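Local coordinates for hypoxanthine phosphoribosyltransferase (Bacillus anthracis, PDB 4QYI) that catalyses the transfer of a phosphoribosyl group from phosphoribosyl pyrophosphate to hypoxanthine or guanine, forming IMP or GMP in purine salvage, at the interface of chains A and B. Numbering follows the deposited sequence. Chains: chain A, Hypoxanthine phosphoribosyltransferase; chain B, Hypoxanthine phosphoribosyltransferase.

Contacts 1 and 3 repeat the same apolar core, Phe48 of one chain set against Ala52, Ile55, Ile64 and Phe66 of the other, as in a near-twofold pair; their flanking residues differ. Their C-alpha centres lie about 9 Å apart and both include A:Phe48. Contact 4 lies about 8 Å from contact 1, shares B:Ile64 and B:Phe66 with it, and adds salt bridges beside the apolar core. Contact 2 lies about 13 Å from contact 3 but 26 Å from contact 4, toward the other end of the interface. The pattern suits a dimer, though the structure alone does not prove one.

Contact 1: the interface of chains A and B. Residues chain A 48-49, 167; chain B 52, 55, 64, 66.
The ring of A:Phe48 pushes into a pocket made by B:Ala52, B:Ile55, B:Ile64 and B:Phe66, and this is the tight half of the contact. B:Phe66 comes in edge-on: its CZ stands 3.7 Å above the plane of the A:Phe48 ring, over the centre, and the two planes are turned 83° to each other. The opposite face of A:Phe48 is backed within its own chain by CG2 of A:Val49, which lies toward the rim, so the ring is held between a phenyl edge and a methyl group. Its far end is closed by chain B. CE2 lies 3.8 Å from CA of B:Ala52, and CZ touches two methyl groups, CD1 of B:Ile55 and CD1 of B:Ile64, each at 3.9 Å. The two isoleucines reach toward the ring from the direction opposite to its own. In B:Ile64, CG1 is anti to the backbone N (chi1 -176°), which, with chi2 near extended, brings CD1 to CZ of the ring and leaves CG2 for another neighbour.

That neighbour is A:Arg167, on the looser side. Its aliphatic chain passes at about a right angle to B:Ile64, and CD packs on CG2 at 3.8 Å. The extended run from CG to NE carries the guanidinium group beyond this methyl contact.

In the fold, A:Phe48 opens the helix 48-55, facing the same helix and strand 62-71 of chain B, while A:Arg167 reaches in from a loop.

Contact 2: the interface of chains A and B. Residues chain A 37, 61, 63; chain B 165.
Charge pairing dominates where B:Lys165 reaches across to A:Glu37 and A:Asp61. Its ammonium group NZ forms a salt bridge with each carboxylate: OD2 of A:Asp61 is 3.4 Å from NZ, and OE1 of A:Glu37 is 3.7 Å from it. The other oxygen of A:Glu37, OE2, is also 3.7 Å from the lysine NZ, so the carboxylate presents both oxygens to the ammonium group at nearly equal distance. These are long separations, so the attraction is probably more electrostatic than directional. Having two acids around one ammonium group should favour its positive charge.

As for hydrogen bonding, the lysine NZ can donate to OD2 of A:Asp61, but that bond is weak.

Looser packing accompanies the lysine stem. B:Lys165 is extended beyond CG, with chi2 at -176°, and this straight chain spans the gap and delivers NZ between the two acids. It crosses A:Glu37 at about a right angle and A:Asp61 obliquely. Near the root of the chain, the hydroxyl oxygen OG1 of A:Thr63 lies 4.3 Å from CG of the lysine, a loose contact that flanks the stem without gripping it.

Within the fold, A:Glu37 immediately precedes the strand 38-43 and A:Asp61 the strand 62-71, while A:Thr63 is near the start of the latter. The charged cluster therefore marks neighbouring strand beginnings in chain A, met by a loop of chain B.

Contact 3: the interface of chains A and B. Residues chain A 48, 51-52, 55, 64, 66; chain B 44-45, 48.
Two first torsions set up the meeting of B:Phe48 and A:Phe66. With chi1 at 90°, CG of B:Phe48 sits between its backbone N and carbonyl carbon, and the ring points from its helix toward chain A. In A:Phe66, CG lies anti to the carbonyl carbon (chi1 -59°), which aims the ring tip at that phenyl face.

CZ of A:Phe66 stands over the centre of the B:Phe48 ring, 3.8 Å from its CG, and the planes are nearly perpendicular. This is an edge-to-face pair, with the edge supplied by A:Phe66 and the face by B:Phe48. The outer end of the B:Phe48 ring is enclosed by aliphatic groups: CZ meets CD1 of A:Ile64 and CD1 of A:Ile55, each at 3.9 Å, and CE2 rests 3.8 Å from CA of A:Ala52. Both isoleucines come from the direction opposite to the ring. At the ring's edge, in its plane, the carbonyl O of A:Phe48 lies 4.0 Å from CD2 of B:Phe48, a contact between backbone oxygen and aromatic rim.

A:Phe66 is flanked in turn by chain B. Its CE2 is 4.2 Å from CD2 of B:Leu44, and the aliphatic CG of B:Lys45, which follows a cis peptide bond, lies equally far from the same atom.

By seating the helix-start phenylalanine of chain B against helix 48-55 and strand 62-71 of chain A, this patch supplies an apolar core that probably helps hold the two subunits together.

Contact 4: the interface of chains A and B. Residues chain A 45, 164; chain B 64-66, 89.
A:Lys45 puts its ammonium group between the carboxylates of B:Asp89 and B:Asp65, in salt bridges that are also hydrogen bonds. OD2 of B:Asp89 accepts from NZ at 2.8 Å through its anti lone pair, the one turned away from the other oxygen. NZ also donates to OD1 of B:Asp65 at 2.9 Å, but from above the carboxylate plane, 61° out of it. The lysine chain is extended beyond CG (chi2 171°), which carries NZ far enough to meet both acids. A:Glu164 adds a further acid nearby, its OE1 6.4 Å from OD1 of B:Asp65, which may add to the negative field around the lysine.

Hydrogen bonds within chain B fix the B:Asp65 carboxylate. Its OD1 accepts from the backbone N of B:Phe66 at 2.8 Å, on the face opposite the lysine, so two donors grip this oxygen. Its OD2 takes the backbone N of B:Asp89 through the syn lone pair at 2.6 Å, tying the two acids together.

Apolar packing is lighter: CG of A:Lys45 lies 4.2 Å from CE2 of B:Phe66.

The lysine follows a cis peptide bond in the loop before helix 48-55, a segment that in this family helps bind pyrophosphate. Holding it from chain B may therefore link subunit pairing to the shape of the active site.

Contact 1: the interface of chains A and B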
loop_
_atom_site.group_PDB
_atom_site.type_symbol
_atom_site.label_atom_id
_atom_site.label_comp_id
_atom_site.label_asym_id
_atom_site.label_seq_id
_atom_site.Cartn_x
_atom_site.Cartn_y
_atom_site.Cartn_z
ATOM N N PHE A 48 2.827 0.265 -3.965
ATOM C CA PHE A 48 2.436 -0.185 -2.612
ATOM C C PHE A 48 2.964 -1.541 -2.184
ATOM O O PHE A 48 3.265 -1.709 -1.012
ATOM C CB PHE A 48 0.922 -0.074 -2.332
ATOM C CG PHE A 48 0.100 -1.287 -2.683
ATOM C CD1 PHE A 48 -0.296 -1.549 -3.986
ATOM C CD2 PHE A 48 -0.328 -2.150 -1.676
ATOM C CE1 PHE A 48 -1.062 -2.661 -4.286
ATOM C CE2 PHE A 48 -1.103 -3.255 -1.970
ATOM C CZ PHE A 48 -1.480 -3.501 -3.278
ATOM N N VAL A 49 3.118 -2.478 -3.112
ATOM C CA VAL A 49 3.620 -3.811 -2.756
ATOM C C VAL A 49 5.108 -3.717 -2.470
ATOM O O VAL A 49 5.591 -4.197 -1.461
ATOM C CB VAL A 49 3.325 -4.848 -3.856
ATOM C CG1 VAL A 49 3.953 -6.177 -3.502
ATOM C CG2 VAL A 49 1.822 -5.004 -4.055
ATOM N N ARG A 167 -2.173 -6.736 -10.534
ATOM C CA ARG A 167 -1.341 -6.178 -9.453
ATOM C C ARG A 167 -1.012 -7.218 -8.404
ATOM O O ARG A 167 -0.044 -7.059 -7.665
ATOM C CB ARG A 167 -2.034 -5.019 -8.733
ATOM C CG ARG A 167 -2.314 -3.797 -9.581
ATOM C CD ARG A 167 -2.692 -2.638 -8.675
ATOM N NE ARG A 167 -3.225 -1.494 -9.398
ATOM C CZ ARG A 167 -2.510 -0.509 -9.929
ATOM N NH1 ARG A 167 -1.185 -0.488 -9.846
ATOM N NH2 ARG A 167 -3.138 0.468 -10.552
ATOM N N ALA B 52 -1.217 -6.025 0.800
ATOM C CA ALA B 52 -0.154 -6.453 -0.103
ATOM C C ALA B 52 0.117 -7.961 0.058
ATOM O O ALA B 52 0.250 -8.662 -0.931
ATOM C CB ALA B 52 1.126 -5.654 0.145
ATOM N N ILE B 55 -3.366 -10.305 -0.959
ATOM C CA ILE B 55 -3.696 -10.460 -2.374
ATOM C C ILE B 55 -2.735 -11.349 -3.147
ATOM O O ILE B 55 -3.136 -11.994 -4.122
ATOM C CB ILE B 55 -3.913 -9.122 -3.088
ATOM C CG1 ILE B 55 -2.605 -8.340 -3.242
ATOM C CG2 ILE B 55 -4.986 -8.327 -2.353
ATOM C CD1 ILE B 55 -2.773 -7.058 -4.024
ATOM N N ILE B 64 -7.545 -4.122 -7.095
ATOM C CA ILE B 64 -7.425 -3.506 -5.777
ATOM C C ILE B 64 -7.516 -2.001 -5.870
ATOM O O ILE B 64 -7.114 -1.405 -6.871
ATOM C CB ILE B 64 -6.181 -3.974 -4.995
ATOM C CG1 ILE B 64 -6.195 -3.344 -3.585
ATOM C CG2 ILE B 64 -4.904 -3.599 -5.714
ATOM C CD1 ILE B 64 -5.282 -4.017 -2.590
ATOM N N PHE B 66 -8.123 1.738 -3.134
ATOM C CA PHE B 66 -8.003 2.249 -1.796
ATOM C C PHE B 66 -9.039 3.296 -1.472
ATOM O O PHE B 66 -9.557 3.973 -2.351
ATOM C CB PHE B 66 -6.622 2.864 -1.632
ATOM C CG PHE B 66 -5.511 1.906 -1.889
ATOM C CD1 PHE B 66 -5.127 1.014 -0.904
ATOM C CD2 PHE B 66 -4.849 1.892 -3.099
ATOM C CE1 PHE B 66 -4.102 0.125 -1.123
ATOM C CE2 PHE B 66 -3.820 1.005 -3.330
ATOM C CZ PHE B 66 -3.446 0.121 -2.336
#

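Contact 2: the interface of chains A and B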
loop_
_atom_site.group_PDB
_atom_site.type_symbol
_atom_site.label_atom_id
_atom_site.label_comp_id
_atom_site.label_asym_id
_atom_site.label_seq_id
_atom_site.Cartn_x
_atom_site.Cartn_y
_atom_site.Cartn_z
ATOM N N GLU A 37 16.408 8.676 11.328
ATOM C CA GLU A 37 15.020 8.353 10.995
ATOM C C GLU A 37 14.841 8.629 9.502
ATOM O O GLU A 37 15.566 9.441 8.935
ATOM C CB GLU A 37 14.065 9.239 11.782
ATOM C CG GLU A 37 14.277 9.151 13.287
ATOM C CD GLU A 37 13.357 10.082 14.056
ATOM O OE1 GLU A 37 12.323 10.505 13.496
ATOM O OE2 GLU A 37 13.675 10.390 15.224
ATOM N N ASP A 61 14.121 3.897 12.113
ATOM C CA ASP A 61 12.759 4.378 12.397
ATOM C C ASP A 61 12.216 4.900 11.090
ATOM O O ASP A 61 12.745 5.857 10.546
ATOM C CB ASP A 61 12.684 5.572 13.378
ATOM C CG ASP A 61 12.682 5.141 14.829
ATOM O OD1 ASP A 61 12.605 3.921 15.098
ATOM O OD2 ASP A 61 12.740 6.031 15.707
ATOM N N THR A 63 8.855 6.424 8.864
ATOM C CA THR A 63 7.516 7.021 8.790
ATOM C C THR A 63 7.114 6.837 7.336
ATOM O O THR A 63 7.906 7.107 6.439
ATOM C CB THR A 63 7.509 8.516 9.119
ATOM O OG1 THR A 63 7.788 8.676 10.495
ATOM C CG2 THR A 63 6.127 9.167 8.835
ATOM N N LYS B 165 4.509 6.247 13.577
ATOM C CA LYS B 165 5.700 5.425 13.720
ATOM C C LYS B 165 5.396 3.926 13.848
ATOM O O LYS B 165 4.284 3.532 14.189
ATOM C CB LYS B 165 6.561 5.926 14.876
ATOM C CG LYS B 165 7.563 6.964 14.422
ATOM C CD LYS B 165 8.469 7.360 15.565
ATOM C CE LYS B 165 9.457 8.413 15.117
ATOM N NZ LYS B 165 10.540 8.646 16.100
#

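Contact 3: the interface of chains A and B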
loop_
_atom_site.group_PDB
_atom_site.type_symbol
_atom_site.label_atom_id
_atom_site.label_comp_id
_atom_site.label_asym_id
_atom_site.label_seq_id
_atom_site.Cartn_x
_atom_site.Cartn_y
_atom_site.Cartn_z
ATOM N N PHE A 48 2.827 0.265 -3.965
ATOM C CA PHE A 48 2.436 -0.185 -2.612
ATOM C C PHE A 48 2.964 -1.541 -2.184
ATOM O O PHE A 48 3.265 -1.709 -1.012
ATOM C CB PHE A 48 0.922 -0.074 -2.332
ATOM C CG PHE A 48 0.100 -1.287 -2.683
ATOM C CD1 PHE A 48 -0.296 -1.549 -3.986
ATOM C CD2 PHE A 48 -0.328 -2.150 -1.676
ATOM C CE1 PHE A 48 -1.062 -2.661 -4.286
ATOM C CE2 PHE A 48 -1.103 -3.255 -1.970
ATOM C CZ PHE A 48 -1.480 -3.501 -3.278
ATOM N N ALA A 51 6.742 -1.122 -1.578
ATOM C CA ALA A 51 6.942 -0.331 -0.359
ATOM C C ALA A 51 6.718 -1.172 0.865
ATOM O O ALA A 51 7.505 -1.097 1.804
ATOM C CB ALA A 51 6.035 0.889 -0.327
ATOM N N ALA A 52 5.645 -1.960 0.856
ATOM C CA ALA A 52 5.341 -2.824 1.985
ATOM C C ALA A 52 6.530 -3.765 2.253
ATOM O O ALA A 52 6.927 -3.941 3.392
ATOM C CB ALA A 52 4.073 -3.632 1.722
ATOM N N ILE A 55 10.094 -1.567 3.295
ATOM C CA ILE A 55 10.185 -1.013 4.648
ATOM C C ILE A 55 10.358 -2.043 5.751
ATOM O O ILE A 55 10.956 -1.744 6.797
ATOM C CB ILE A 55 9.033 -0.047 4.981
ATOM C CG1 ILE A 55 7.699 -0.787 5.121
ATOM C CG2 ILE A 55 8.986 1.068 3.932
ATOM C CD1 ILE A 55 6.562 0.134 5.517
ATOM N N ILE A 64 5.928 6.316 7.070
ATOM C CA ILE A 64 5.551 6.172 5.666
ATOM C C ILE A 64 4.311 6.999 5.353
ATOM O O ILE A 64 3.444 7.159 6.185
ATOM C CB ILE A 64 5.437 4.699 5.191
ATOM C CG1 ILE A 64 5.138 4.646 3.679
ATOM C CG2 ILE A 64 4.366 3.961 5.951
ATOM C CD1 ILE A 64 5.414 3.302 3.034
ATOM N N PHE A 66 1.848 8.453 1.629
ATOM C CA PHE A 66 1.567 8.226 0.232
ATOM C C PHE A 66 1.232 9.504 -0.527
ATOM O O PHE A 66 0.726 10.476 0.036
ATOM C CB PHE A 66 0.373 7.286 0.113
ATOM C CG PHE A 66 0.578 5.965 0.764
ATOM C CD1 PHE A 66 1.291 4.974 0.107
ATOM C CD2 PHE A 66 0.069 5.704 2.017
ATOM C CE1 PHE A 66 1.506 3.750 0.693
ATOM C CE2 PHE A 66 0.279 4.468 2.618
ATOM C CZ PHE A 66 1.001 3.496 1.955
ATOM N N LEU B 44 -6.937 2.813 3.811
ATOM C CA LEU B 44 -5.654 3.416 4.133
ATOM C C LEU B 44 -5.690 4.063 5.509
ATOM O O LEU B 44 -6.747 4.431 5.981
ATOM C CB LEU B 44 -5.285 4.440 3.063
ATOM C CG LEU B 44 -4.905 3.863 1.707
ATOM C CD1 LEU B 44 -4.724 4.977 0.700
ATOM C CD2 LEU B 44 -3.638 3.033 1.808
ATOM N N LYS B 45 -4.531 4.210 6.154
ATOM C CA LYS B 45 -3.251 3.758 5.614
ATOM C C LYS B 45 -2.863 2.384 6.142
ATOM O O LYS B 45 -2.169 1.621 5.473
ATOM C CB LYS B 45 -2.144 4.721 6.048
ATOM C CG LYS B 45 -2.288 6.123 5.501
ATOM C CD LYS B 45 -1.328 7.134 6.095
ATOM C CE LYS B 45 -1.659 8.510 5.531
ATOM N NZ LYS B 45 -0.759 9.565 6.059
ATOM N N PHE B 48 -2.397 -1.360 4.420
ATOM C CA PHE B 48 -1.650 -1.586 3.160
ATOM C C PHE B 48 -0.683 -2.763 3.167
ATOM O O PHE B 48 -0.519 -3.399 2.142
ATOM C CB PHE B 48 -0.981 -0.320 2.622
ATOM C CG PHE B 48 0.409 -0.072 3.111
ATOM C CD1 PHE B 48 0.641 0.488 4.357
ATOM C CD2 PHE B 48 1.492 -0.346 2.293
ATOM C CE1 PHE B 48 1.935 0.737 4.798
ATOM C CE2 PHE B 48 2.791 -0.100 2.733
ATOM C CZ PHE B 48 3.012 0.438 3.983
#

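Contact 4: the interface of chains A and B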
loop_
_atom_site.group_PDB
_atom_site.type_symbol
_atom_site.label_atom_id
_atom_site.label_comp_id
_atom_site.label_asym_id
_atom_site.label_seq_id
_atom_site.Cartn_x
_atom_site.Cartn_y
_atom_site.Cartn_z
ATOM N N LYS A 45 -0.625 4.091 -7.346
ATOM C CA LYS A 45 -0.950 2.911 -6.547
ATOM C C LYS A 45 0.096 1.823 -6.665
ATOM O O LYS A 45 0.293 1.049 -5.734
ATOM C CB LYS A 45 -2.252 2.299 -7.059
ATOM C CG LYS A 45 -3.461 3.199 -6.909
ATOM C CD LYS A 45 -4.713 2.667 -7.611
ATOM C CE LYS A 45 -5.824 3.700 -7.485
ATOM N NZ LYS A 45 -7.085 3.260 -8.123
ATOM N N GLU A 164 -5.732 -1.968 -14.524
ATOM C CA GLU A 164 -6.103 -2.347 -13.148
ATOM C C GLU A 164 -6.038 -3.859 -12.863
ATOM O O GLU A 164 -6.418 -4.308 -11.782
ATOM C CB GLU A 164 -7.486 -1.775 -12.765
ATOM C CG GLU A 164 -7.592 -0.251 -12.862
ATOM C CD GLU A 164 -6.591 0.494 -11.980
ATOM O OE1 GLU A 164 -6.090 -0.068 -10.982
ATOM O OE2 GLU A 164 -6.294 1.665 -12.286
ATOM N N ILE B 64 -7.545 -4.122 -7.095
ATOM C CA ILE B 64 -7.425 -3.506 -5.777
ATOM C C ILE B 64 -7.516 -2.001 -5.870
ATOM O O ILE B 64 -7.114 -1.405 -6.871
ATOM C CB ILE B 64 -6.181 -3.974 -4.995
ATOM C CG1 ILE B 64 -6.195 -3.344 -3.585
ATOM C CG2 ILE B 64 -4.904 -3.599 -5.714
ATOM C CD1 ILE B 64 -5.282 -4.017 -2.590
ATOM N N ASP B 65 -8.132 -1.392 -4.869
ATOM C CA ASP B 65 -8.259 0.049 -4.844
ATOM C C ASP B 65 -8.192 0.434 -3.378
ATOM O O ASP B 65 -8.195 -0.451 -2.488
ATOM C CB ASP B 65 -9.562 0.502 -5.510
ATOM C CG ASP B 65 -9.540 1.990 -5.929
ATOM O OD1 ASP B 65 -8.522 2.682 -5.704
ATOM O OD2 ASP B 65 -10.541 2.452 -6.530
ATOM N N PHE B 66 -8.123 1.738 -3.134
ATOM C CA PHE B 66 -8.003 2.249 -1.796
ATOM C C PHE B 66 -9.039 3.296 -1.472
ATOM O O PHE B 66 -9.557 3.973 -2.351
ATOM C CB PHE B 66 -6.622 2.864 -1.632
ATOM C CG PHE B 66 -5.511 1.906 -1.889
ATOM C CD1 PHE B 66 -5.127 1.014 -0.904
ATOM C CD2 PHE B 66 -4.849 1.892 -3.099
ATOM C CE1 PHE B 66 -4.102 0.125 -1.123
ATOM C CE2 PHE B 66 -3.820 1.005 -3.330
ATOM C CZ PHE B 66 -3.446 0.121 -2.336
ATOM N N ASP B 89 -11.953 4.558 -7.219
ATOM C CA ASP B 89 -11.890 4.828 -8.660
ATOM C C ASP B 89 -12.484 3.668 -9.421
ATOM O O ASP B 89 -13.032 3.855 -10.495
ATOM C CB ASP B 89 -10.449 4.890 -9.138
ATOM C CG ASP B 89 -9.659 5.980 -8.456
ATOM O OD1 ASP B 89 -10.148 7.112 -8.468
ATOM O OD2 ASP B 89 -8.563 5.681 -7.923
#